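Local atomic coordinates of 4-dehydrase (Streptomyces venezuelae, PDB entry 2PO3), a protein that probably acts as a pyridoxal phosphate-dependent aminotransferase that works on a TDP-linked sugar in the biosynthesis of desosamine. Residues 3-8 and 390-395; 92-97 and 132-137; 271-276 and 360-365. All blocks are in the same frame, centred on the assembly; numbering follows the deposited sequence.

Contact 1 of 3, residues 3-8 and 390-395; sequences SALSDL and TARHRD
The guanidinium group of Arg392 is laid edge-on against Ser6, in a type I beta turn that runs from Leu5 to Leu8 at the N-terminal end of the modelled chain. Arg392 itself belongs to the last turns of helix 369-394, so the contact brings the two chain ends together. The backbones stay well apart, with 8.8 Å between the CA atoms of Leu5 and Arg392, and the arginine side chain spans the gap. Its CG is anti to the backbone N (chi1 164°), which starts the chain toward the turn, and a bend at chi2 follows. Arg392 NH1 donates to Ser6 OG at 2.8 Å, nearly straight (162°) and only 8° out of the guanidinium plane. Ser6 CB lies in that same plane, against the NH2 side, so both serine atoms meet the edge of the group. Two CB atoms lie beside this bond: Leu5 CB is 3.5 Å from Arg392 NH1, and Ser3 CB, also near the plane but straight out beyond Arg392 NH1, is 4.0 Å from it. Beyond the two segments, Phe11 makes a cation-pi contact with the arginine. Ser6 N donates to Ser3 O at 3.2 Å, closing the turn of chain just before, and Ser6 OG makes a weak bond to Ser3 O at 3.3 Å, so backbone and hydroxyl are tied to the same carbonyl. A water adds a bridge: it lies 2.6 Å from Ser3 OG and accepts a weak bond from Arg392 NH1 at 3.4 Å.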
ATOM      1  N   SER A   3       9.398  46.414 -21.472  1.00 83.87           N
ATOM      2  CA  SER A   3       9.453  44.966 -21.552  1.00 80.94           C
ATOM      3  C   SER A   3       8.245  44.338 -20.882  1.00 81.08           C
ATOM      4  O   SER A   3       7.915  44.622 -19.729  1.00 79.28           O
ATOM      5  CB  SER A   3      10.751  44.409 -20.965  1.00 83.99           C
ATOM      6  OG  SER A   3      11.458  43.637 -21.918  1.00 87.59           O
ATOM      7  N   ALA A   4       7.581  43.462 -21.624  1.00 74.94           N
ATOM      8  CA  ALA A   4       6.435  42.781 -21.076  1.00 69.78           C
ATOM      9  C   ALA A   4       6.999  41.773 -20.077  1.00 60.94           C
ATOM     10  O   ALA A   4       6.272  41.126 -19.315  1.00 58.11           O
ATOM     11  CB  ALA A   4       5.646  42.096 -22.188  1.00 67.94           C
ATOM     12  N   LEU A   5       8.335  41.659 -20.087  1.00 43.83           N
ATOM     13  CA  LEU A   5       9.030  40.730 -19.209  1.00 43.51           C
ATOM     14  C   LEU A   5       9.029  41.180 -17.772  1.00 48.45           C
ATOM     15  O   LEU A   5       9.086  40.373 -16.843  1.00 46.16           O
ATOM     16  CB  LEU A   5      10.504  40.438 -19.604  1.00 41.35           C
ATOM     17  CG  LEU A   5      10.803  40.107 -21.066  1.00 43.53           C
ATOM     18  CD1 LEU A   5      12.078  39.274 -21.133  1.00 40.86           C
ATOM     19  CD2 LEU A   5       9.653  39.394 -21.780  1.00 45.77           C
ATOM     20  N   SER A   6       9.004  42.490 -17.600  1.00 47.21           N
ATOM     21  CA  SER A   6       9.032  43.022 -16.253  1.00 47.47           C
ATOM     22  C   SER A   6       7.722  42.894 -15.526  1.00 44.92           C
ATOM     23  O   SER A   6       7.678  42.892 -14.294  1.00 54.47           O
ATOM     24  CB  SER A   6       9.637  44.400 -16.198  1.00 56.34           C
ATOM     25  OG  SER A   6      10.318  44.587 -17.423  1.00 82.72           O
ATOM     26  N   ASP A   7       6.649  42.772 -16.291  1.00 34.03           N
ATOM     27  CA  ASP A   7       5.386  42.594 -15.626  1.00 44.26           C
ATOM     28  C   ASP A   7       5.346  41.161 -15.121  1.00 43.33           C
ATOM     29  O   ASP A   7       4.421  40.789 -14.381  1.00 41.99           O
ATOM     30  CB  ASP A   7       4.194  42.875 -16.548  1.00 53.87           C
ATOM     31  CG  ASP A   7       4.406  44.141 -17.316  1.00 88.98           C
ATOM     32  OD1 ASP A   7       5.250  44.968 -17.012  1.00 97.14           O
ATOM     33  OD2 ASP A   7       3.622  44.235 -18.366  1.00 94.01           O
ATOM     34  N   LEU A   8       6.375  40.395 -15.546  1.00 35.04           N
ATOM     35  CA  LEU A   8       6.527  39.002 -15.154  1.00 30.87           C
ATOM     36  C   LEU A   8       6.867  38.926 -13.692  1.00 35.23           C
ATOM     37  O   LEU A   8       7.879  39.485 -13.270  1.00 38.27           O
ATOM     38  CB  LEU A   8       7.608  38.189 -15.904  1.00 28.29           C
ATOM     39  CG  LEU A   8       7.353  37.966 -17.398  1.00 39.02           C
ATOM     40  CD1 LEU A   8       8.456  37.116 -17.995  1.00 31.68           C
ATOM     41  CD2 LEU A   8       6.020  37.296 -17.672  1.00 30.69           C
ATOM     42  N   THR A 390      15.857  34.627 -21.418  1.00 23.12           N
ATOM     43  CA  THR A 390      16.985  33.888 -20.901  1.00 24.48           C
ATOM     44  C   THR A 390      18.092  34.913 -20.525  1.00 33.29           C
ATOM     45  O   THR A 390      18.668  34.922 -19.442  1.00 32.01           O
ATOM     46  CB  THR A 390      17.481  32.890 -21.977  1.00 28.11           C
ATOM     47  OG1 THR A 390      16.551  31.864 -22.276  1.00 31.14           O
ATOM     48  CG2 THR A 390      18.862  32.311 -21.684  1.00 28.02           C
ATOM     49  N   ALA A 391      18.377  35.828 -21.439  1.00 32.60           N
ATOM     50  CA  ALA A 391      19.398  36.854 -21.256  1.00 28.90           C
ATOM     51  C   ALA A 391      19.214  37.619 -19.984  1.00 30.01           C
ATOM     52  O   ALA A 391      20.119  37.721 -19.173  1.00 35.70           O
ATOM     53  CB  ALA A 391      19.494  37.771 -22.475  1.00 28.81           C
ATOM     54  N   ARG A 392      18.025  38.144 -19.828  1.00 30.43           N
ATOM     55  CA  ARG A 392      17.666  38.903 -18.642  1.00 32.45           C
ATOM     56  C   ARG A 392      17.769  38.032 -17.389  1.00 38.95           C
ATOM     57  O   ARG A 392      18.111  38.457 -16.285  1.00 34.30           O
ATOM     58  CB  ARG A 392      16.255  39.461 -18.822  1.00 27.71           C
ATOM     59  CG  ARG A 392      15.626  39.927 -17.524  1.00 45.71           C
ATOM     60  CD  ARG A 392      14.690  41.101 -17.751  1.00 43.87           C
ATOM     61  NE  ARG A 392      14.097  41.693 -16.548  1.00 59.71           N
ATOM     62  CZ  ARG A 392      12.990  42.439 -16.599  1.00 55.21           C
ATOM     63  NH1 ARG A 392      12.362  42.690 -17.755  1.00 58.93           N
ATOM     64  NH2 ARG A 392      12.488  42.940 -15.473  1.00 72.04           N
ATOM     65  N   HIS A 393      17.473  36.765 -17.556  1.00 32.79           N
ATOM     66  CA  HIS A 393      17.569  35.913 -16.416  1.00 33.71           C
ATOM     67  C   HIS A 393      19.042  35.718 -16.069  1.00 41.86           C
ATOM     68  O   HIS A 393      19.457  35.754 -14.908  1.00 36.16           O
ATOM     69  CB  HIS A 393      16.928  34.552 -16.747  1.00 32.70           C
ATOM     70  CG  HIS A 393      17.131  33.533 -15.645  1.00 39.59           C
ATOM     71  ND1 HIS A 393      16.752  33.771 -14.323  1.00 38.13           N
ATOM     72  CD2 HIS A 393      17.617  32.253 -15.699  1.00 39.16           C
ATOM     73  CE1 HIS A 393      17.076  32.700 -13.600  1.00 31.78           C
ATOM     74  NE2 HIS A 393      17.567  31.760 -14.414  1.00 35.89           N
ATOM     75  N   ARG A 394      19.822  35.499 -17.122  1.00 40.70           N
ATOM     76  CA  ARG A 394      21.255  35.273 -17.048  1.00 45.44           C
ATOM     77  C   ARG A 394      21.997  36.321 -16.240  1.00 52.20           C
ATOM     78  O   ARG A 394      23.026  36.048 -15.636  1.00 53.57           O
ATOM     79  CB  ARG A 394      21.824  35.239 -18.455  1.00 58.10           C
ATOM     80  CG  ARG A 394      22.775  34.074 -18.678  1.00 71.24           C
ATOM     81  CD  ARG A 394      23.557  34.173 -19.990  1.00100.00           C
ATOM     82  NE  ARG A 394      22.737  34.017 -21.197  1.00 71.00           N
ATOM     83  CZ  ARG A 394      22.353  32.851 -21.740  1.00100.00           C
ATOM     84  NH1 ARG A 394      22.669  31.646 -21.232  1.00 93.30           N
ATOM     85  NH2 ARG A 394      21.602  32.904 -22.838  1.00100.00           N
ATOM     86  N   ASP A 395      21.456  37.526 -16.255  1.00 56.55           N
ATOM     87  CA  ASP A 395      21.993  38.677 -15.554  1.00 97.39           C
ATOM     88  C   ASP A 395      21.961  38.465 -14.043  1.00100.00           C
ATOM     89  O   ASP A 395      21.092  38.964 -13.324  1.00 98.05           O
ATOM     90  CB  ASP A 395      21.197  39.937 -15.929  1.00100.00           C
ATOM     91  CG  ASP A 395      21.821  40.713 -17.046  1.00 98.89           C
ATOM     92  OD1 ASP A 395      22.303  40.193 -18.038  1.00100.00           O
ATOM     93  OD2 ASP A 395      21.778  42.005 -16.823  1.00 96.15           O
TER
HETATM   94  O   HOH W   1      13.667  42.819 -20.876  1.00 39.03           O

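Contact 2 of 3, residues 92-97 and 132-137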
ATOM      1  N   GLU A  92      17.158  -9.569 -14.349  1.00 23.78           N
ATOM      2  CA  GLU A  92      16.959  -8.370 -15.116  1.00 18.18           C
ATOM      3  C   GLU A  92      15.660  -8.234 -15.826  1.00 18.89           C
ATOM      4  O   GLU A  92      15.120  -9.214 -16.356  1.00 19.49           O
ATOM      5  CB  GLU A  92      18.081  -8.310 -16.191  1.00 21.00           C
ATOM      6  CG  GLU A  92      19.471  -8.108 -15.558  1.00 19.84           C
ATOM      7  CD  GLU A  92      20.609  -8.153 -16.541  1.00 17.44           C
ATOM      8  OE1 GLU A  92      20.475  -8.188 -17.751  1.00 32.06           O
ATOM      9  OE2 GLU A  92      21.761  -8.160 -15.925  1.00 33.30           O
ATOM     10  N   VAL A  93      15.229  -6.970 -15.840  1.00 25.28           N
ATOM     11  CA  VAL A  93      14.001  -6.578 -16.511  1.00 28.45           C
ATOM     12  C   VAL A  93      14.245  -5.393 -17.435  1.00 21.08           C
ATOM     13  O   VAL A  93      14.665  -4.302 -17.042  1.00 22.61           O
ATOM     14  CB  VAL A  93      12.809  -6.359 -15.594  1.00 26.93           C
ATOM     15  CG1 VAL A  93      11.591  -5.974 -16.447  1.00 20.32           C
ATOM     16  CG2 VAL A  93      12.539  -7.619 -14.769  1.00 19.92           C
ATOM     17  N   ILE A  94      13.995  -5.639 -18.695  1.00 17.62           N
ATOM     18  CA  ILE A  94      14.217  -4.606 -19.645  1.00 22.50           C
ATOM     19  C   ILE A  94      13.033  -3.663 -19.708  1.00 23.44           C
ATOM     20  O   ILE A  94      11.897  -4.095 -19.850  1.00 20.34           O
ATOM     21  CB  ILE A  94      14.486  -5.226 -21.003  1.00 29.33           C
ATOM     22  CG1 ILE A  94      15.850  -5.931 -20.976  1.00 17.86           C
ATOM     23  CG2 ILE A  94      14.421  -4.125 -22.084  1.00 30.11           C
ATOM     24  CD1 ILE A  94      16.165  -6.769 -22.231  1.00 17.83           C
ATOM     25  N   MET A  95      13.344  -2.378 -19.637  1.00 20.33           N
ATOM     26  CA  MET A  95      12.329  -1.348 -19.657  1.00 20.32           C
ATOM     27  C   MET A  95      12.844   0.031 -20.120  1.00 24.92           C
ATOM     28  O   MET A  95      14.048   0.348 -20.102  1.00 26.10           O
ATOM     29  CB  MET A  95      11.771  -1.237 -18.206  1.00 21.78           C
ATOM     30  CG  MET A  95      12.818  -0.717 -17.194  1.00 19.14           C
ATOM     31  SD  MET A  95      12.233  -0.466 -15.468  1.00 19.38           S
ATOM     32  CE  MET A  95      11.816  -2.147 -15.001  1.00 14.13           C
ATOM     33  N   PRO A  96      11.924   0.921 -20.509  1.00 18.93           N
ATOM     34  CA  PRO A  96      12.417   2.229 -20.899  1.00 22.14           C
ATOM     35  C   PRO A  96      12.951   3.019 -19.680  1.00 19.45           C
ATOM     36  O   PRO A  96      12.684   2.757 -18.497  1.00 21.15           O
ATOM     37  CB  PRO A  96      11.229   2.975 -21.537  1.00 22.44           C
ATOM     38  CG  PRO A  96       9.977   2.279 -21.011  1.00 20.11           C
ATOM     39  CD  PRO A  96      10.427   0.916 -20.491  1.00 10.80           C
ATOM     40  N   SER A  97      13.760   4.001 -19.972  1.00 19.13           N
ATOM     41  CA  SER A  97      14.298   4.854 -18.946  1.00 14.25           C
ATOM     42  C   SER A  97      13.378   6.075 -18.981  1.00 15.85           C
ATOM     43  O   SER A  97      13.284   6.897 -18.078  1.00 17.23           O
ATOM     44  CB  SER A  97      15.719   5.215 -19.343  1.00 19.16           C
ATOM     45  OG  SER A  97      16.057   6.441 -18.715  1.00 15.32           O
ATOM     46  N   ALA A 132      16.443  -6.545 -28.111  1.00 36.70           N
ATOM     47  CA  ALA A 132      17.338  -7.682 -28.251  1.00 31.50           C
ATOM     48  C   ALA A 132      18.756  -7.416 -27.790  1.00 35.48           C
ATOM     49  O   ALA A 132      19.365  -8.208 -27.094  1.00 35.91           O
ATOM     50  CB  ALA A 132      17.339  -8.207 -29.663  1.00 36.47           C
ATOM     51  N   ALA A 133      19.309  -6.286 -28.170  1.00 30.20           N
ATOM     52  CA  ALA A 133      20.669  -5.985 -27.769  1.00 25.05           C
ATOM     53  C   ALA A 133      20.866  -5.857 -26.280  1.00 30.96           C
ATOM     54  O   ALA A 133      21.985  -5.939 -25.815  1.00 30.71           O
ATOM     55  CB  ALA A 133      21.098  -4.682 -28.431  1.00 25.02           C
ATOM     56  N   ALA A 134      19.793  -5.617 -25.537  1.00 36.90           N
ATOM     57  CA  ALA A 134      19.879  -5.453 -24.089  1.00 35.88           C
ATOM     58  C   ALA A 134      19.733  -6.771 -23.319  1.00 28.47           C
ATOM     59  O   ALA A 134      20.162  -6.875 -22.162  1.00 26.76           O
ATOM     60  CB  ALA A 134      18.863  -4.413 -23.603  1.00 37.76           C
ATOM     61  N   VAL A 135      19.118  -7.766 -23.966  1.00 22.08           N
ATOM     62  CA  VAL A 135      18.891  -9.103 -23.397  1.00 26.19           C
ATOM     63  C   VAL A 135      20.185  -9.761 -22.897  1.00 49.91           C
ATOM     64  O   VAL A 135      21.272  -9.483 -23.411  1.00 63.37           O
ATOM     65  CB  VAL A 135      18.213 -10.051 -24.401  1.00 22.58           C
ATOM     66  CG1 VAL A 135      18.016 -11.438 -23.776  1.00 19.60           C
ATOM     67  CG2 VAL A 135      16.903  -9.451 -24.917  1.00 19.86           C
ATOM     68  N   THR A 136      20.076 -10.645 -21.901  1.00 43.19           N
ATOM     69  CA  THR A 136      21.235 -11.363 -21.344  1.00 40.56           C
ATOM     70  C   THR A 136      20.819 -12.698 -20.728  1.00 44.74           C
ATOM     71  O   THR A 136      19.632 -13.045 -20.808  1.00 41.26           O
ATOM     72  CB  THR A 136      22.156 -10.557 -20.402  1.00 33.59           C
ATOM     73  OG1 THR A 136      21.720 -10.679 -19.048  1.00 33.12           O
ATOM     74  CG2 THR A 136      22.236  -9.095 -20.818  1.00 32.32           C
ATOM     75  N   PRO A 137      21.778 -13.455 -20.133  1.00 42.78           N
ATOM     76  CA  PRO A 137      21.403 -14.721 -19.531  1.00 37.52           C
ATOM     77  C   PRO A 137      20.523 -14.466 -18.303  1.00 31.84           C
ATOM     78  O   PRO A 137      19.753 -15.317 -17.912  1.00 39.46           O
ATOM     79  CB  PRO A 137      22.697 -15.475 -19.200  1.00 36.27           C
ATOM     80  CG  PRO A 137      23.817 -14.735 -19.912  1.00 38.88           C
ATOM     81  CD  PRO A 137      23.267 -13.357 -20.220  1.00 35.50           C
TER
HETATM   82  O   HOH W   2      18.745  -7.560 -19.473  1.00 29.24           O
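The backbones run in opposite directions without pairing, Ile94 CA lying nearest Ala134 CA (7.2 Å) and Glu92 CA nearest Thr136 CA (8.1 Å), which leaves the space between them to side chains. The setting is the parallel part of the mixed seven-stranded sheet. Strands 113-117 and 139-145 flank strand 92-96, and the beta-alpha-beta crossover that joins them through helix 128-131 returns by way of residues 132-137, over one side of strand 92-96. Ile94 supplies the apolar half. Its side chain is extended at the tip (chi2 172°), and CD1 alone does the touching: it sits 3.8 Å from Ala134 CB, 3.6 Å from the backbone N of Val135 and 3.9 Å from Val135 CG2. Although the CB of Val135 is directed away from the strand, CG2, beside the backbone N, still meets the methyl. The polar half is carried by Glu92, extended beyond CG, whose side chain crosses that of Thr136 at about a right angle. Thr136 OG1 donates to Glu92 OE1 over 3.1 Å, approaching from above the carboxylate plane, 52° out of it. Arg138, the next residue after 132-137, gives the other oxygen, OE2, a salt bridge, so both carboxylate oxygens are engaged, and the threonine hydroxyl donates to Glu92 and accepts from Arg138 N. OE1 takes a second hydrogen bond from a water at 2.5 Å, and that water also donates to Ala134 O at 3.1 Å.

Contact 3 of 3, residues 271-276 and 360-365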
ATOM      1  N   ALA A 271      -7.647  20.170 -27.726  1.00 25.73           N
ATOM      2  CA  ALA A 271      -7.823  20.890 -28.959  1.00 28.49           C
ATOM      3  C   ALA A 271      -7.573  22.374 -28.736  1.00 30.37           C
ATOM      4  O   ALA A 271      -6.966  23.042 -29.578  1.00 36.35           O
ATOM      5  CB  ALA A 271      -9.177  20.577 -29.570  1.00 29.19           C
ATOM      6  N   ALA A 272      -8.047  22.857 -27.583  1.00 20.93           N
ATOM      7  CA  ALA A 272      -7.893  24.253 -27.233  1.00 19.16           C
ATOM      8  C   ALA A 272      -6.453  24.657 -27.181  1.00 28.20           C
ATOM      9  O   ALA A 272      -6.067  25.712 -27.673  1.00 29.66           O
ATOM     10  CB  ALA A 272      -8.542  24.585 -25.899  1.00 19.52           C
ATOM     11  N   TYR A 273      -5.648  23.810 -26.559  1.00 27.28           N
ATOM     12  CA  TYR A 273      -4.249  24.152 -26.479  1.00 24.51           C
ATOM     13  C   TYR A 273      -3.674  24.122 -27.869  1.00 25.63           C
ATOM     14  O   TYR A 273      -2.902  24.993 -28.242  1.00 28.69           O
ATOM     15  CB  TYR A 273      -3.439  23.149 -25.632  1.00 21.50           C
ATOM     16  CG  TYR A 273      -3.394  23.391 -24.122  1.00 20.82           C
ATOM     17  CD1 TYR A 273      -4.058  22.529 -23.240  1.00 19.75           C
ATOM     18  CD2 TYR A 273      -2.665  24.449 -23.579  1.00 14.41           C
ATOM     19  CE1 TYR A 273      -4.013  22.707 -21.854  1.00 17.86           C
ATOM     20  CE2 TYR A 273      -2.613  24.659 -22.201  1.00 15.65           C
ATOM     21  CZ  TYR A 273      -3.280  23.779 -21.337  1.00 27.74           C
ATOM     22  OH  TYR A 273      -3.228  23.965 -19.966  1.00 16.39           O
ATOM     23  N   ARG A 274      -4.039  23.103 -28.639  1.00 22.41           N
ATOM     24  CA  ARG A 274      -3.484  23.001 -29.994  1.00 25.22           C
ATOM     25  C   ARG A 274      -3.700  24.265 -30.768  1.00 31.36           C
ATOM     26  O   ARG A 274      -2.809  24.844 -31.408  1.00 30.76           O
ATOM     27  CB  ARG A 274      -4.085  21.851 -30.779  1.00 30.19           C
ATOM     28  CG  ARG A 274      -3.109  21.177 -31.736  1.00 47.72           C
ATOM     29  CD  ARG A 274      -3.759  20.050 -32.534  1.00 38.71           C
ATOM     30  NE  ARG A 274      -5.216  20.224 -32.686  1.00100.00           N
ATOM     31  CZ  ARG A 274      -6.147  19.323 -32.287  1.00100.00           C
ATOM     32  NH1 ARG A 274      -7.470  19.513 -32.443  1.00 57.68           N
ATOM     33  NH2 ARG A 274      -5.719  18.192 -31.717  1.00100.00           N
ATOM     34  N   GLU A 275      -4.931  24.706 -30.696  1.00 33.90           N
ATOM     35  CA  GLU A 275      -5.278  25.914 -31.391  1.00 38.73           C
ATOM     36  C   GLU A 275      -4.582  27.154 -30.822  1.00 34.50           C
ATOM     37  O   GLU A 275      -4.093  27.993 -31.571  1.00 39.05           O
ATOM     38  CB  GLU A 275      -6.807  26.072 -31.507  1.00 42.73           C
ATOM     39  CG  GLU A 275      -7.437  26.454 -30.162  1.00 80.30           C
ATOM     40  CD  GLU A 275      -8.681  27.282 -30.315  1.00100.00           C
ATOM     41  OE1 GLU A 275      -8.749  28.241 -31.064  1.00100.00           O
ATOM     42  OE2 GLU A 275      -9.682  26.850 -29.570  1.00100.00           O
ATOM     43  N   HIS A 276      -4.524  27.293 -29.506  1.00 25.23           N
ATOM     44  CA  HIS A 276      -3.862  28.460 -28.947  1.00 26.58           C
ATOM     45  C   HIS A 276      -2.353  28.499 -29.092  1.00 32.33           C
ATOM     46  O   HIS A 276      -1.742  29.528 -28.800  1.00 36.71           O
ATOM     47  CB  HIS A 276      -4.162  28.679 -27.466  1.00 32.21           C
ATOM     48  CG  HIS A 276      -5.581  29.035 -27.349  1.00 45.34           C
ATOM     49  ND1 HIS A 276      -6.088  30.100 -28.074  1.00 50.90           N
ATOM     50  CD2 HIS A 276      -6.574  28.459 -26.638  1.00 50.87           C
ATOM     51  CE1 HIS A 276      -7.374  30.164 -27.793  1.00 51.93           C
ATOM     52  NE2 HIS A 276      -7.695  29.197 -26.932  1.00 54.12           N
ATOM     53  N   SER A 360       4.520  19.262 -19.024  1.00 14.86           N
ATOM     54  CA  SER A 360       3.106  18.897 -18.866  1.00 18.13           C
ATOM     55  C   SER A 360       2.277  20.102 -18.403  1.00 21.16           C
ATOM     56  O   SER A 360       2.602  20.753 -17.422  1.00 18.42           O
ATOM     57  CB  SER A 360       2.967  17.717 -17.889  1.00 20.26           C
ATOM     58  OG  SER A 360       1.919  16.859 -18.302  1.00 32.03           O
ATOM     59  N   LEU A 361       1.192  20.428 -19.080  1.00 22.87           N
ATOM     60  CA  LEU A 361       0.353  21.575 -18.697  1.00 22.69           C
ATOM     61  C   LEU A 361      -0.959  21.195 -17.989  1.00 18.82           C
ATOM     62  O   LEU A 361      -1.506  20.125 -18.223  1.00 20.41           O
ATOM     63  CB  LEU A 361       0.009  22.297 -20.016  1.00 17.74           C
ATOM     64  CG  LEU A 361       1.257  22.591 -20.859  1.00 17.83           C
ATOM     65  CD1 LEU A 361       0.855  23.188 -22.190  1.00 13.40           C
ATOM     66  CD2 LEU A 361       2.133  23.603 -20.126  1.00 19.51           C
ATOM     67  N   PRO A 362      -1.507  22.048 -17.142  1.00 17.69           N
ATOM     68  CA  PRO A 362      -2.764  21.761 -16.424  1.00 15.56           C
ATOM     69  C   PRO A 362      -3.963  21.410 -17.308  1.00 15.89           C
ATOM     70  O   PRO A 362      -4.239  22.058 -18.324  1.00 19.30           O
ATOM     71  CB  PRO A 362      -3.088  23.021 -15.652  1.00 14.51           C
ATOM     72  CG  PRO A 362      -1.774  23.770 -15.622  1.00 18.68           C
ATOM     73  CD  PRO A 362      -1.138  23.455 -16.947  1.00 15.16           C
ATOM     74  N   THR A 363      -4.676  20.357 -16.918  1.00 19.46           N
ATOM     75  CA  THR A 363      -5.859  19.859 -17.629  1.00 25.02           C
ATOM     76  C   THR A 363      -6.927  19.297 -16.680  1.00 27.64           C
ATOM     77  O   THR A 363      -6.924  19.597 -15.478  1.00 24.71           O
ATOM     78  CB  THR A 363      -5.614  19.043 -18.943  1.00 28.67           C
ATOM     79  OG1 THR A 363      -6.772  18.937 -19.774  1.00 16.81           O
ATOM     80  CG2 THR A 363      -4.948  17.677 -18.713  1.00 21.94           C
ATOM     81  N   GLY A 364      -7.842  18.504 -17.229  1.00 20.69           N
ATOM     82  CA  GLY A 364      -8.921  17.916 -16.457  1.00 19.00           C
ATOM     83  C   GLY A 364     -10.086  18.897 -16.333  1.00 24.69           C
ATOM     84  O   GLY A 364     -10.073  19.995 -16.885  1.00 25.09           O
ATOM     85  N   THR A 365     -11.102  18.477 -15.561  1.00 22.53           N
ATOM     86  CA  THR A 365     -12.297  19.253 -15.325  1.00 18.92           C
ATOM     87  C   THR A 365     -12.076  20.540 -14.594  1.00 27.53           C
ATOM     88  O   THR A 365     -12.947  21.410 -14.573  1.00 38.48           O
ATOM     89  CB  THR A 365     -13.431  18.405 -14.779  1.00 25.29           C
ATOM     90  OG1 THR A 365     -13.100  17.955 -13.465  1.00 24.83           O
ATOM     91  CG2 THR A 365     -13.595  17.265 -15.789  1.00 24.52           C
TER
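Tyr273 meets Leu361 and Pro362 with its phenol, and three kinds of contact can be told apart. The first is polar: Tyr273 OH donates to the backbone Pro362 O at 2.7 Å. The oxygen is approached on a lone pair, in the carbonyl plane, with a C=O...O angle of 142°, and it lies near the plane of the ring, at the hydroxyl edge. This bond satisfies a buried hydroxyl and a buried carbonyl together. The second is apolar, between side chains that cross obliquely: Leu361 CD1 comes to 3.8 Å from Tyr273 CE2. The third joins aliphatic carbons to the phenol oxygen, with Leu361 CB 3.6 Å and Pro362 CD 3.7 Å from Tyr273 OH. CG of the tyrosine is anti to its carbonyl carbon (chi1 -86°), a setting in which the ring reaches across the 9.4 Å that separates the CA atoms of Tyr273 and Leu361. The side chain of Pro362 lies about 8 Å from the bound TDP-sugar aldimine. Helix 246-276 is fastened to strand 358-361, outermost in the antiparallel sheet within this chain, and to Pro362 after it, while Val299 of strand 299-303 and Ile372 and Val375 of helix 369-394 also pack on Tyr273.

How the contacts relate
From the N terminus, residues 3-8 open the longest loop, which closes only at residues 390-395, so contact 1 spans both others and sets the N-terminal loop on helix 369-394. Within that span, contact 2 closes a short loop, from strand 92-96 to the approach of strand 139-145 in the seven-stranded sheet. Contact 3 follows in series, opening on helix 246-276 and closing at residues 360-365, on strand 358-361 and the loop after it, which ties that helix to the three-stranded sheet; no contact crosses another. Helix 369-394 carries the chain from contact 3 to contact 1, with centres 26 Å apart. Contacts 2 and 3 lie on opposite sides of the chain's centre.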